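Local coordinates for protein ICChI, a glycosylated chitinase (Ipomoea carnea, PDB 6IDN) that hydrolyses chitin as a glycosylated plant chitinase of glycosyl hydrolase family 18 and also has lysozyme activity, at residues I5-D10 and W256-D261; T34-S39 and Y85-R90; S62-C67 and E117-I122; A155-C160 and W180-N185. One frame throughout, in Å; residues are numbered along the deposited sequence.

Interaction 4 is buried in the wall of the TIM barrel. It joins neighbouring strands by backbone bonds and a tryptophan against alanines. Interaction 1 begins in the same wall, joining the first strand to the chain leaving the last one, and runs out into loops that are partly exposed. It touches interaction 4 where Tyr6 meets Ala157 and Trp180. Interactions 2 and 3 belong to the periphery. Interaction 2 lies where strand 27-36 runs out into a loop, and is held by a His-Tyr stack and a side-chain to backbone bond. Interaction 3 sets a helix against the lead-in to strand 121-126, with a small apolar patch and a weak polar link. That strand neighbours strand 153-156 of interaction 4.

Interaction 1 (I5-D10 and W256-D261); sequences IYWGQD and WSKYYD
Tyr6 O accepts the backbone N-H of Lys258 at 2.9 Å, in a nearly straight bond. This ties strand 2-7, the first of the TIM barrel, to the chain leaving strand 250-256, the last. The peptide between Trp256 and Ser257 is cis. Trp256 CB points away from residues 5-10, but the indole comes back to Tyr6. Its CE3 lies 3.5 Å from Tyr6 CB, and the indole edge faces the Tyr6 ring in an offset edge-to-face pair, planes at 64°. Tyr6 OH itself bonds Asp123 of strand 121-126. On the other flank, Ile5 CD1 packs 3.5 Å from Lys258 CA. Farther out, the Asp10 carboxylate stacks on the Tyr259 ring, the two planes 7° apart. An alanine in place of Tyr259 would probably leave that carboxylate without its flat support and freer to turn. Asp10 OD1 also takes the N-H of Gly12. Asp10 OD2 sits over the centre of the Tyr259 ring, 3.3 Å above its plane.

Interaction 2 (T34-S39 and Y85-R90); sequences TTFGHS and YYLSSR
Residues 34-38 and 85-88 run side by side in nearly the same direction, 16° apart, with a weak bond from Tyr86 N to Phe36 O at 3.4 Å. His38 carries the side-chain contact. Its ring lies flat over that of Tyr86, planes 3° apart and centroids 3.6 Å apart, in an offset stack. His38 ND1 donates to Tyr86 O at 3.0 Å, with the oxygen near the imidazole plane. One residue therefore offers both a ring to stack on and a carbonyl to bind, which fixes the rotation of the imidazole. Farther back, Tyr85 CB sits over one face of the Phe36 ring, 3.6 Å from its centroid, as a CH-pi contact. Leu87 CD2 meets the edge of the phenyl at Phe36 CD1, 4.2 Å away, and Tyr134 of helix 134-148 touches Phe36, Tyr85 and Leu87. Beyond the classic beta bulge of Thr34 and Thr35 against Ile43, this is the loop end of a TIM-barrel strand, 27-36, with the chain leaving strand 84-85 running parallel beside it.

Interaction 3 (S62-C67 and E117-I122); sequences SEISYC and ESLDGI
Ile64 CG2 rests 3.8 Å from Glu117 CG, and these two residues bury the most surface in the contact. Their side chains slide past each other in opposite directions. Glu117 bends at chi2 (72°), turning CD back toward the helix. There Ser65 OG gives a weak hydrogen bond to Glu117 OE1 at 3.4 Å. Ser65 CB lies 3.6 Å from Glu117 OE1, so the carboxylate also rests against the serine carbon. Leu119 is modelled in two conformers. In one of them its CD2 lies 3.6 Å from Ile64 CG2 and adds to the apolar patch. The firmer hold comes from the same helix 60-69: Ser61 OG bonds Glu117 N, while Lys68 NZ makes a salt bridge to Glu117 OE2 and a hydrogen bond to Ser118 O. Within the loop, Ser118 OG donates to Leu119 O at 2.9 Å. The disulfide from Cys67 to Cys20 ties helix 60-69 to helix 16-21 on one hand, and on the other the contact sets helix 60-69 against the loop that enters strand 121-126, which pairs in parallel with strand 73-80.

Interaction 4 (A155-C160 and W180-N185); sequences AAAPAC and WVQFYN
The Trp180 side chain takes an unusual first torsion, chi1 25°, away from the staggered positions, and its indole lies against small residues of the neighbouring strand and the loop after it. Ala157 CB meets the indole edge at Trp180 CD1, 3.2 Å away and in the ring plane. Ala155 CB approaches Trp180 CZ2 at 3.3 Å. Ala156 O lies over one face of the indole and also accepts Trp180 N at 2.9 Å. A second backbone bond runs from Gln182 N to Pro158 O at 2.8 Å. Trp180 and Gln182 both touch Met254, and their NE1 and NE2 bond weakly to Asp123 and Asp125, two acids of a DxDxE signature consistent with the family 18 active site. An alanine in place of Trp180 would probably open a gap beside Ala155 and Ala157 and leave Asp123 without the indole N-H.

Beyond the strand ends, Cys160 CB sits over one face of the Phe183 ring, 3.7 Å from its centroid. The sulfur stands obliquely to the same ring and is bonded to Cys189, so the disulfide anchors this end of the contact. Val181 CG1 packs 3.5 Å from Cys160 CA. Strands 153-156 and 178-182 are linked through helix 168-171 as a beta-alpha-beta unit, between strands 121-126 and 213-219, with helix 196-206 against Val181 and Phe183.

Interaction 1 (I5-D10 and W256-D261)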
loop_
_atom_site.group_PDB
_atom_site.type_symbol
_atom_site.label_atom_id
_atom_site.label_comp_id
_atom_site.label_asym_id
_atom_site.label_seq_id
_atom_site.Cartn_x
_atom_site.Cartn_y
_atom_site.Cartn_z
ATOM N N ILE A 5 2.793 -5.519 -4.049
ATOM C CA ILE A 5 1.586 -6.329 -3.962
ATOM C C ILE A 5 1.052 -6.291 -2.543
ATOM O O ILE A 5 1.809 -6.165 -1.578
ATOM C CB ILE A 5 1.818 -7.790 -4.411
ATOM C CG1 ILE A 5 0.460 -8.454 -4.691
ATOM C CG2 ILE A 5 2.623 -8.562 -3.356
ATOM C CD1 ILE A 5 0.489 -9.512 -5.757
ATOM N N TYR A 6 -0.273 -6.417 -2.425
ATOM C CA TYR A 6 -0.938 -6.538 -1.133
ATOM C C TYR A 6 -1.032 -7.996 -0.694
ATOM O O TYR A 6 -1.381 -8.881 -1.480
ATOM C CB TYR A 6 -2.340 -5.927 -1.188
ATOM C CG TYR A 6 -2.312 -4.421 -1.107
ATOM C CD1 TYR A 6 -2.102 -3.654 -2.245
ATOM C CD2 TYR A 6 -2.498 -3.763 0.104
ATOM C CE1 TYR A 6 -2.049 -2.282 -2.177
ATOM C CE2 TYR A 6 -2.463 -2.378 0.181
ATOM C CZ TYR A 6 -2.237 -1.649 -0.971
ATOM O OH TYR A 6 -2.178 -0.276 -0.917
ATOM N N TRP A 7 -0.751 -8.218 0.584
ATOM C CA TRP A 7 -0.855 -9.535 1.188
ATOM C C TRP A 7 -1.549 -9.390 2.532
ATOM O O TRP A 7 -1.420 -8.363 3.204
ATOM C CB TRP A 7 0.531 -10.175 1.354
ATOM C CG TRP A 7 0.562 -11.498 2.079
ATOM C CD1 TRP A 7 0.587 -12.730 1.509
ATOM C CD2 TRP A 7 0.613 -11.715 3.506
ATOM N NE1 TRP A 7 0.639 -13.713 2.484
ATOM C CE2 TRP A 7 0.655 -13.107 3.715
ATOM C CE3 TRP A 7 0.624 -10.866 4.617
ATOM C CZ2 TRP A 7 0.700 -13.663 4.986
ATOM C CZ3 TRP A 7 0.667 -11.420 5.879
ATOM C CH2 TRP A 7 0.707 -12.803 6.053
ATOM N N GLY A 8 -2.313 -10.413 2.903
ATOM C CA GLY A 8 -2.922 -10.447 4.218
ATOM C C GLY A 8 -4.405 -10.756 4.232
ATOM O O GLY A 8 -4.928 -11.219 5.247
ATOM N N GLN A 9 -5.102 -10.510 3.121
ATOM C CA GLN A 9 -6.556 -10.509 3.138
ATOM C C GLN A 9 -7.175 -11.775 2.551
ATOM O O GLN A 9 -8.386 -11.800 2.298
ATOM C CB GLN A 9 -7.081 -9.264 2.421
ATOM C CG GLN A 9 -6.902 -7.979 3.230
ATOM C CD GLN A 9 -7.595 -8.066 4.568
ATOM O OE1 GLN A 9 -8.825 -8.151 4.633
ATOM N NE2 GLN A 9 -6.810 -8.089 5.655
ATOM N N ASP A 10 -6.393 -12.839 2.372
ATOM C CA ASP A 10 -6.960 -14.154 2.082
ATOM C C ASP A 10 -5.993 -15.224 2.570
ATOM O O ASP A 10 -4.870 -15.327 2.066
ATOM C CB ASP A 10 -7.258 -14.320 0.587
ATOM C CG ASP A 10 -8.203 -15.474 0.315
ATOM O OD1 ASP A 10 -7.884 -16.615 0.720
ATOM O OD2 ASP A 10 -9.266 -15.243 -0.304
ATOM N N TRP A 256 -3.347 -5.448 -6.702
ATOM C CA TRP A 256 -4.322 -5.992 -5.765
ATOM C C TRP A 256 -4.814 -7.311 -6.354
ATOM O O TRP A 256 -5.497 -7.299 -7.379
ATOM C CB TRP A 256 -5.478 -5.005 -5.604
ATOM C CG TRP A 256 -6.559 -5.539 -4.746
ATOM C CD1 TRP A 256 -7.758 -6.062 -5.157
ATOM C CD2 TRP A 256 -6.543 -5.638 -3.320
ATOM N NE1 TRP A 256 -8.490 -6.476 -4.065
ATOM C CE2 TRP A 256 -7.767 -6.226 -2.927
ATOM C CE3 TRP A 256 -5.622 -5.271 -2.332
ATOM C CZ2 TRP A 256 -8.090 -6.456 -1.590
ATOM C CZ3 TRP A 256 -5.941 -5.519 -1.003
ATOM C CH2 TRP A 256 -7.165 -6.094 -0.647
ATOM N N SER A 257 -4.482 -8.463 -5.749
ATOM C CA SER A 257 -3.686 -8.694 -4.541
ATOM C C SER A 257 -2.980 -10.046 -4.735
ATOM O O SER A 257 -3.155 -10.687 -5.767
ATOM C CB SER A 257 -4.572 -8.726 -3.302
ATOM O OG SER A 257 -5.359 -9.920 -3.306
ATOM N N LYS A 258 -2.211 -10.501 -3.742
ATOM C CA LYS A 258 -1.499 -11.770 -3.893
ATOM C C LYS A 258 -2.462 -12.917 -4.198
ATOM O O LYS A 258 -2.150 -13.799 -5.010
ATOM C CB LYS A 258 -0.687 -12.072 -2.631
ATOM C CG LYS A 258 -0.020 -13.460 -2.609
ATOM C CD LYS A 258 0.938 -13.653 -3.788
ATOM C CE LYS A 258 1.722 -14.972 -3.658
ATOM N NZ LYS A 258 0.847 -16.172 -3.739
ATOM N N TYR A 259 -3.644 -12.903 -3.575
ATOM C CA TYR A 259 -4.584 -14.007 -3.742
ATOM C C TYR A 259 -4.992 -14.194 -5.197
ATOM O O TYR A 259 -5.264 -15.324 -5.619
ATOM C CB TYR A 259 -5.828 -13.783 -2.881
ATOM C CG TYR A 259 -6.859 -14.884 -3.029
ATOM C CD1 TYR A 259 -6.634 -16.139 -2.480
ATOM C CD2 TYR A 259 -8.046 -14.669 -3.717
ATOM C CE1 TYR A 259 -7.567 -17.154 -2.612
ATOM C CE2 TYR A 259 -8.986 -15.682 -3.856
ATOM C CZ TYR A 259 -8.740 -16.916 -3.300
ATOM O OH TYR A 259 -9.671 -17.926 -3.432
ATOM N N TYR A 260 -5.030 -13.111 -5.973
ATOM C CA TYR A 260 -5.493 -13.139 -7.356
ATOM C C TYR A 260 -4.361 -13.179 -8.369
ATOM O O TYR A 260 -4.631 -13.232 -9.574
ATOM C CB TYR A 260 -6.389 -11.924 -7.636
ATOM C CG TYR A 260 -7.627 -11.914 -6.765
ATOM C CD1 TYR A 260 -8.683 -12.776 -7.021
ATOM C CD2 TYR A 260 -7.721 -11.071 -5.664
ATOM C CE1 TYR A 260 -9.808 -12.783 -6.216
ATOM C CE2 TYR A 260 -8.848 -11.077 -4.846
ATOM C CZ TYR A 260 -9.886 -11.929 -5.134
ATOM O OH TYR A 260 -11.011 -11.950 -4.333
ATOM N N ASP A 261 -3.109 -13.163 -7.913
ATOM C CA ASP A 261 -1.945 -13.092 -8.794
ATOM C C ASP A 261 -1.383 -14.495 -9.014
ATOM O O ASP A 261 -0.350 -14.880 -8.466
ATOM C CB ASP A 261 -0.898 -12.145 -8.200
ATOM C CG ASP A 261 0.268 -11.898 -9.140
ATOM O OD1 ASP A 261 0.113 -12.143 -10.358
ATOM O OD2 ASP A 261 1.344 -11.479 -8.657
HETATM O O HOH W 1 -10.399 -12.405 -1.551
#

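Interaction 2 (T34-S39 and Y85-R90)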
loop_
_atom_site.group_PDB
_atom_site.type_symbol
_atom_site.label_atom_id
_atom_site.label_comp_id
_atom_site.label_asym_id
_atom_site.label_seq_id
_atom_site.Cartn_x
_atom_site.Cartn_y
_atom_site.Cartn_z
ATOM N N THR A 34 -7.487 -2.193 10.538
ATOM C CA THR A 34 -8.857 -1.824 10.193
ATOM C C THR A 34 -9.554 -0.956 11.235
ATOM O O THR A 34 -10.565 -0.322 10.903
ATOM C CB THR A 34 -9.712 -3.077 9.941
ATOM O OG1 THR A 34 -9.692 -3.947 11.087
ATOM C CG2 THR A 34 -9.205 -3.815 8.727
ATOM N N THR A 35 -9.066 -0.928 12.479
ATOM C CA THR A 35 -9.501 0.041 13.480
ATOM C C THR A 35 -8.278 0.788 13.988
ATOM O O THR A 35 -7.286 0.157 14.364
ATOM C CB THR A 35 -10.213 -0.623 14.665
ATOM O OG1 THR A 35 -11.458 -1.190 14.236
ATOM C CG2 THR A 35 -10.493 0.409 15.777
ATOM N N PHE A 36 -8.340 2.121 13.970
ATOM C CA PHE A 36 -7.329 2.961 14.609
ATOM C C PHE A 36 -7.883 4.371 14.734
ATOM O O PHE A 36 -8.873 4.724 14.087
ATOM C CB PHE A 36 -5.995 2.977 13.838
ATOM C CG PHE A 36 -6.104 3.494 12.422
ATOM C CD1 PHE A 36 -6.014 4.854 12.151
ATOM C CD2 PHE A 36 -6.265 2.617 11.366
ATOM C CE1 PHE A 36 -6.124 5.325 10.860
ATOM C CE2 PHE A 36 -6.353 3.084 10.062
ATOM C CZ PHE A 36 -6.288 4.440 9.811
ATOM N N GLY A 37 -7.242 5.163 15.589
ATOM C CA GLY A 37 -7.623 6.543 15.796
ATOM C C GLY A 37 -8.759 6.685 16.789
ATOM O O GLY A 37 -9.351 5.717 17.261
ATOM N N HIS A 38 -9.067 7.947 17.095
ATOM C CA HIS A 38 -10.165 8.332 17.988
ATOM C C HIS A 38 -10.182 7.484 19.266
ATOM O O HIS A 38 -11.229 7.026 19.733
ATOM C CB HIS A 38 -11.527 8.333 17.256
ATOM C CG HIS A 38 -11.958 7.016 16.665
ATOM N ND1 HIS A 38 -11.458 6.520 15.478
ATOM C CD2 HIS A 38 -12.904 6.132 17.067
ATOM C CE1 HIS A 38 -12.049 5.371 15.194
ATOM N NE2 HIS A 38 -12.943 5.119 16.139
ATOM N N SER A 39 -8.985 7.274 19.829
ATOM C CA SER A 39 -8.765 6.669 21.143
ATOM C C SER A 39 -9.115 5.186 21.190
ATOM O O SER A 39 -9.279 4.625 22.280
ATOM C CB SER A 39 -9.527 7.425 22.241
ATOM O OG SER A 39 -8.873 8.643 22.555
ATOM N N TYR A 85 -12.070 3.199 11.203
ATOM C CA TYR A 85 -10.876 4.022 11.356
ATOM C C TYR A 85 -11.161 5.451 10.924
ATOM O O TYR A 85 -11.930 5.685 9.989
ATOM C CB TYR A 85 -9.694 3.432 10.574
ATOM C CG TYR A 85 -9.918 3.277 9.086
ATOM C CD1 TYR A 85 -10.410 2.100 8.556
ATOM C CD2 TYR A 85 -9.565 4.295 8.197
ATOM C CE1 TYR A 85 -10.598 1.951 7.189
ATOM C CE2 TYR A 85 -9.746 4.147 6.833
ATOM C CZ TYR A 85 -10.252 2.977 6.328
ATOM O OH TYR A 85 -10.416 2.830 4.976
ATOM N N TYR A 86 -10.548 6.384 11.649
ATOM C CA TYR A 86 -10.519 7.814 11.369
ATOM C C TYR A 86 -9.766 8.496 12.502
ATOM O O TYR A 86 -9.661 7.962 13.613
ATOM C CB TYR A 86 -11.916 8.423 11.229
ATOM C CG TYR A 86 -12.806 8.269 12.440
ATOM C CD1 TYR A 86 -12.810 9.226 13.438
ATOM C CD2 TYR A 86 -13.650 7.172 12.584
ATOM C CE1 TYR A 86 -13.622 9.101 14.558
ATOM C CE2 TYR A 86 -14.472 7.044 13.695
ATOM C CZ TYR A 86 -14.445 8.004 14.683
ATOM O OH TYR A 86 -15.269 7.877 15.787
ATOM N N LEU A 87 -9.236 9.676 12.209
ATOM C CA LEU A 87 -8.459 10.448 13.165
ATOM C C LEU A 87 -9.294 11.626 13.638
ATOM O O LEU A 87 -9.982 12.263 12.840
ATOM C CB LEU A 87 -7.174 10.947 12.521
ATOM C CG LEU A 87 -6.330 9.832 11.905
ATOM C CD1 LEU A 87 -5.270 10.438 11.007
ATOM C CD2 LEU A 87 -5.689 8.962 12.992
ATOM N N SER A 88 -9.214 11.929 14.932
ATOM C CA SER A 88 -10.109 12.929 15.494
ATOM C C SER A 88 -9.467 14.300 15.715
ATOM O O SER A 88 -10.206 15.270 15.946
ATOM C CB SER A 88 -10.702 12.416 16.817
ATOM O OG SER A 88 -9.683 12.039 17.722
ATOM N N SER A 89 -8.139 14.417 15.621
ATOM C CA SER A 89 -7.447 15.660 15.958
ATOM C C SER A 89 -5.984 15.536 15.564
ATOM O O SER A 89 -5.499 14.447 15.248
ATOM C CB SER A 89 -7.542 15.969 17.446
ATOM O OG SER A 89 -6.749 15.059 18.180
ATOM N N ARG A 90 -5.265 16.662 15.623
ATOM C CA ARG A 90 -3.817 16.606 15.392
ATOM C C ARG A 90 -3.134 15.744 16.446
ATOM O O ARG A 90 -2.212 14.977 16.134
ATOM C CB ARG A 90 -3.200 18.014 15.415
ATOM C CG ARG A 90 -3.593 18.980 14.304
ATOM C CD ARG A 90 -2.787 20.289 14.412
ATOM N NE ARG A 90 -1.367 19.994 14.285
ATOM C CZ ARG A 90 -0.690 20.005 13.141
ATOM N NH1 ARG A 90 -1.290 20.345 12.003
ATOM N NH2 ARG A 90 0.595 19.664 13.139
#

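Interaction 3 (S62-C67 and E117-I122)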
loop_
_atom_site.group_PDB
_atom_site.type_symbol
_atom_site.label_atom_id
_atom_site.label_comp_id
_atom_site.label_asym_id
_atom_site.label_seq_id
_atom_site.Cartn_x
_atom_site.Cartn_y
_atom_site.Cartn_z
ATOM N N SER A 62 10.023 -13.670 11.582
ATOM C CA SER A 62 11.058 -14.390 10.851
ATOM C C SER A 62 10.842 -14.301 9.346
ATOM O O SER A 62 11.811 -14.242 8.580
ATOM C CB SER A 62 11.096 -15.854 11.298
ATOM O OG SER A 62 11.582 -15.971 12.630
ATOM N N GLU A 63 9.582 -14.289 8.904
ATOM C CA GLU A 63 9.304 -14.203 7.474
ATOM C C GLU A 63 9.516 -12.783 6.959
ATOM O O GLU A 63 10.014 -12.592 5.842
ATOM C CB GLU A 63 7.881 -14.696 7.190
ATOM C CG GLU A 63 7.636 -16.106 7.744
ATOM C CD GLU A 63 6.366 -16.777 7.242
ATOM O OE1 GLU A 63 5.802 -16.333 6.224
ATOM O OE2 GLU A 63 5.945 -17.777 7.869
ATOM N N ILE A 64 9.159 -11.779 7.763
ATOM C CA ILE A 64 9.473 -10.392 7.418
ATOM C C ILE A 64 10.982 -10.224 7.294
ATOM O O ILE A 64 11.490 -9.662 6.316
ATOM C CB ILE A 64 8.879 -9.432 8.467
ATOM C CG1 ILE A 64 7.346 -9.502 8.473
ATOM C CG2 ILE A 64 9.335 -7.986 8.221
ATOM C CD1 ILE A 64 6.712 -8.918 9.738
ATOM N N SER A 65 11.727 -10.721 8.284
ATOM C CA SER A 65 13.179 -10.625 8.216
ATOM C C SER A 65 13.713 -11.296 6.958
ATOM O O SER A 65 14.634 -10.783 6.312
ATOM C CB SER A 65 13.801 -11.252 9.462
ATOM O OG SER A 65 15.174 -10.926 9.546
ATOM N N TYR A 66 13.152 -12.450 6.604
ATOM C CA TYR A 66 13.607 -13.158 5.412
ATOM C C TYR A 66 13.297 -12.356 4.152
ATOM O O TYR A 66 14.153 -12.216 3.270
ATOM C CB TYR A 66 12.961 -14.539 5.351
ATOM C CG TYR A 66 13.209 -15.256 4.047
ATOM C CD1 TYR A 66 14.421 -15.901 3.804
ATOM C CD2 TYR A 66 12.237 -15.284 3.056
ATOM C CE1 TYR A 66 14.647 -16.556 2.601
ATOM C CE2 TYR A 66 12.453 -15.941 1.855
ATOM C CZ TYR A 66 13.661 -16.574 1.635
ATOM O OH TYR A 66 13.883 -17.218 0.434
ATOM N N CYS A 67 12.082 -11.812 4.056
ATOM C CA CYS A 67 11.744 -10.954 2.923
ATOM C C CYS A 67 12.717 -9.792 2.813
ATOM O O CYS A 67 13.216 -9.483 1.727
ATOM C CB CYS A 67 10.318 -10.430 3.065
ATOM S SG CYS A 67 9.047 -11.658 2.884
ATOM N N GLU A 117 10.815 -7.924 14.432
ATOM C CA GLU A 117 11.365 -7.345 13.208
ATOM C C GLU A 117 10.606 -6.082 12.797
ATOM O O GLU A 117 9.373 -6.090 12.700
ATOM C CB GLU A 117 11.335 -8.373 12.077
ATOM C CG GLU A 117 12.075 -7.925 10.831
ATOM C CD GLU A 117 13.587 -7.915 11.011
ATOM O OE1 GLU A 117 14.100 -8.643 11.882
ATOM O OE2 GLU A 117 14.268 -7.167 10.283
ATOM N N SER A 118 11.349 -5.006 12.515
ATOM C CA SER A 118 10.737 -3.749 12.099
ATOM C C SER A 118 10.240 -3.816 10.661
ATOM O O SER A 118 10.919 -4.324 9.768
ATOM C CB SER A 118 11.734 -2.589 12.203
ATOM O OG SER A 118 11.114 -1.341 11.835
ATOM N N LEU A 119 9.038 -3.304 10.434
ATOM C CA LEU A 119 8.626 -3.078 9.058
ATOM C C LEU A 119 9.301 -1.819 8.513
ATOM O O LEU A 119 9.893 -1.015 9.250
ATOM C CB LEU A 119 7.100 -2.951 8.958
ATOM C CG LEU A 119 6.295 -4.193 9.367
ATOM C CD1 LEU A 119 4.806 -4.057 9.043
ATOM C CD2 LEU A 119 6.851 -5.414 8.711
ATOM N N ASP A 120 9.196 -1.641 7.198
ATOM C CA ASP A 120 9.887 -0.554 6.518
ATOM C C ASP A 120 9.085 0.735 6.424
ATOM O O ASP A 120 9.674 1.782 6.154
ATOM C CB ASP A 120 10.295 -0.999 5.118
ATOM C CG ASP A 120 11.418 -2.010 5.150
ATOM O OD1 ASP A 120 12.525 -1.686 5.642
ATOM O OD2 ASP A 120 11.196 -3.144 4.704
ATOM N N GLY A 121 7.778 0.704 6.650
ATOM C CA GLY A 121 6.998 1.911 6.513
ATOM C C GLY A 121 5.518 1.591 6.544
ATOM O O GLY A 121 5.109 0.461 6.850
ATOM N N ILE A 122 4.740 2.610 6.179
ATOM C CA ILE A 122 3.300 2.647 6.386
ATOM C C ILE A 122 2.646 3.021 5.071
ATOM O O ILE A 122 3.015 4.034 4.455
ATOM C CB ILE A 122 2.921 3.659 7.482
ATOM C CG1 ILE A 122 3.633 3.283 8.797
ATOM C CG2 ILE A 122 1.389 3.721 7.649
ATOM C CD1 ILE A 122 3.248 1.913 9.343
#

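Interaction 4 (A155-C160 and W180-N185)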
loop_
_atom_site.group_PDB
_atom_site.type_symbol
_atom_site.label_atom_id
_atom_site.label_comp_id
_atom_site.label_asym_id
_atom_site.label_seq_id
_atom_site.Cartn_x
_atom_site.Cartn_y
_atom_site.Cartn_z
ATOM N N ALA A 155 3.726 5.481 1.995
ATOM C CA ALA A 155 3.092 5.142 0.732
ATOM C C ALA A 155 1.612 5.475 0.835
ATOM O O ALA A 155 1.027 5.407 1.917
ATOM C CB ALA A 155 3.296 3.650 0.381
ATOM N N ALA A 156 1.013 5.849 -0.301
ATOM C CA ALA A 156 -0.417 6.161 -0.355
ATOM C C ALA A 156 -1.073 5.426 -1.510
ATOM O O ALA A 156 -0.467 5.263 -2.572
ATOM C CB ALA A 156 -0.670 7.671 -0.527
ATOM N N ALA A 157 -2.352 5.069 -1.328
ATOM C CA ALA A 157 -3.110 4.292 -2.311
ATOM C C ALA A 157 -4.421 4.988 -2.669
ATOM O O ALA A 157 -5.513 4.472 -2.395
ATOM C CB ALA A 157 -3.378 2.874 -1.784
ATOM N N PRO A 158 -4.348 6.150 -3.309
ATOM C CA PRO A 158 -5.581 6.826 -3.730
ATOM C C PRO A 158 -6.234 6.107 -4.900
ATOM O O PRO A 158 -5.601 5.366 -5.644
ATOM C CB PRO A 158 -5.094 8.214 -4.156
ATOM C CG PRO A 158 -3.707 7.936 -4.737
ATOM C CD PRO A 158 -3.142 6.833 -3.822
ATOM N N ALA A 159 -7.525 6.381 -5.084
ATOM C CA ALA A 159 -8.199 5.954 -6.301
ATOM C C ALA A 159 -7.882 6.936 -7.426
ATOM O O ALA A 159 -7.347 8.024 -7.202
ATOM C CB ALA A 159 -9.704 5.843 -6.063
ATOM N N CYS A 160 -8.213 6.557 -8.667
ATOM C CA CYS A 160 -7.648 7.302 -9.786
ATOM C C CYS A 160 -8.313 8.647 -10.060
ATOM O O CYS A 160 -7.729 9.448 -10.794
ATOM C CB CYS A 160 -7.652 6.466 -11.075
ATOM S SG CYS A 160 -9.226 5.687 -11.603
ATOM N N TRP A 180 0.696 4.679 -5.187
ATOM C CA TRP A 180 0.155 3.761 -6.188
ATOM C C TRP A 180 -1.288 4.142 -6.425
ATOM O O TRP A 180 -2.131 3.973 -5.545
ATOM C CB TRP A 180 0.281 2.295 -5.760
ATOM C CG TRP A 180 0.359 2.039 -4.285
ATOM C CD1 TRP A 180 -0.666 2.076 -3.387
ATOM C CD2 TRP A 180 1.516 1.641 -3.560
ATOM N NE1 TRP A 180 -0.214 1.749 -2.132
ATOM C CE2 TRP A 180 1.115 1.453 -2.217
ATOM C CE3 TRP A 180 2.850 1.396 -3.916
ATOM C CZ2 TRP A 180 1.994 1.087 -1.230
ATOM C CZ3 TRP A 180 3.747 1.007 -2.897
ATOM C CH2 TRP A 180 3.293 0.865 -1.582
ATOM N N VAL A 181 -1.570 4.662 -7.610
ATOM C CA VAL A 181 -2.902 5.144 -7.960
ATOM C C VAL A 181 -3.734 3.969 -8.445
ATOM O O VAL A 181 -3.327 3.245 -9.362
ATOM C CB VAL A 181 -2.823 6.245 -9.025
ATOM C CG1 VAL A 181 -4.213 6.783 -9.292
ATOM C CG2 VAL A 181 -1.876 7.357 -8.576
ATOM N N GLN A 182 -4.890 3.760 -7.820
ATOM C CA GLN A 182 -5.716 2.591 -8.115
ATOM C C GLN A 182 -6.571 2.867 -9.340
ATOM O O GLN A 182 -7.595 3.540 -9.258
ATOM C CB GLN A 182 -6.585 2.216 -6.914
ATOM C CG GLN A 182 -5.820 1.725 -5.672
ATOM C CD GLN A 182 -6.670 1.747 -4.402
ATOM O OE1 GLN A 182 -7.671 2.436 -4.337
ATOM N NE2 GLN A 182 -6.248 1.009 -3.389
ATOM N N PHE A 183 -6.157 2.306 -10.470
ATOM C CA PHE A 183 -6.911 2.423 -11.720
ATOM C C PHE A 183 -7.823 1.202 -11.849
ATOM O O PHE A 183 -7.668 0.346 -12.718
ATOM C CB PHE A 183 -5.953 2.565 -12.902
ATOM C CG PHE A 183 -5.382 3.939 -13.041
ATOM C CD1 PHE A 183 -6.078 4.900 -13.732
ATOM C CD2 PHE A 183 -4.193 4.285 -12.418
ATOM C CE1 PHE A 183 -5.568 6.196 -13.855
ATOM C CE2 PHE A 183 -3.688 5.575 -12.536
ATOM C CZ PHE A 183 -4.383 6.524 -13.250
ATOM N N TYR A 184 -8.784 1.133 -10.929
ATOM C CA TYR A 184 -9.782 0.071 -10.941
ATOM C C TYR A 184 -10.930 0.486 -10.047
ATOM O O TYR A 184 -10.784 1.344 -9.172
ATOM C CB TYR A 184 -9.230 -1.302 -10.506
ATOM C CG TYR A 184 -8.430 -1.380 -9.206
ATOM C CD1 TYR A 184 -7.061 -1.115 -9.192
ATOM C CD2 TYR A 184 -9.034 -1.754 -8.009
ATOM C CE1 TYR A 184 -6.311 -1.211 -8.026
ATOM C CE2 TYR A 184 -8.295 -1.847 -6.835
ATOM C CZ TYR A 184 -6.935 -1.564 -6.845
ATOM O OH TYR A 184 -6.185 -1.657 -5.683
ATOM N N ASN A 185 -12.075 -0.130 -10.308
ATOM C CA ASN A 185 -13.336 0.176 -9.630
ATOM C C ASN A 185 -13.753 1.631 -9.809
ATOM O O ASN A 185 -14.513 2.161 -8.991
ATOM C CB ASN A 185 -13.272 -0.177 -8.138
ATOM C CG ASN A 185 -13.114 -1.665 -7.908
ATOM O OD1 ASN A 185 -13.522 -2.466 -8.739
ATOM N ND2 ASN A 185 -12.524 -2.040 -6.770
#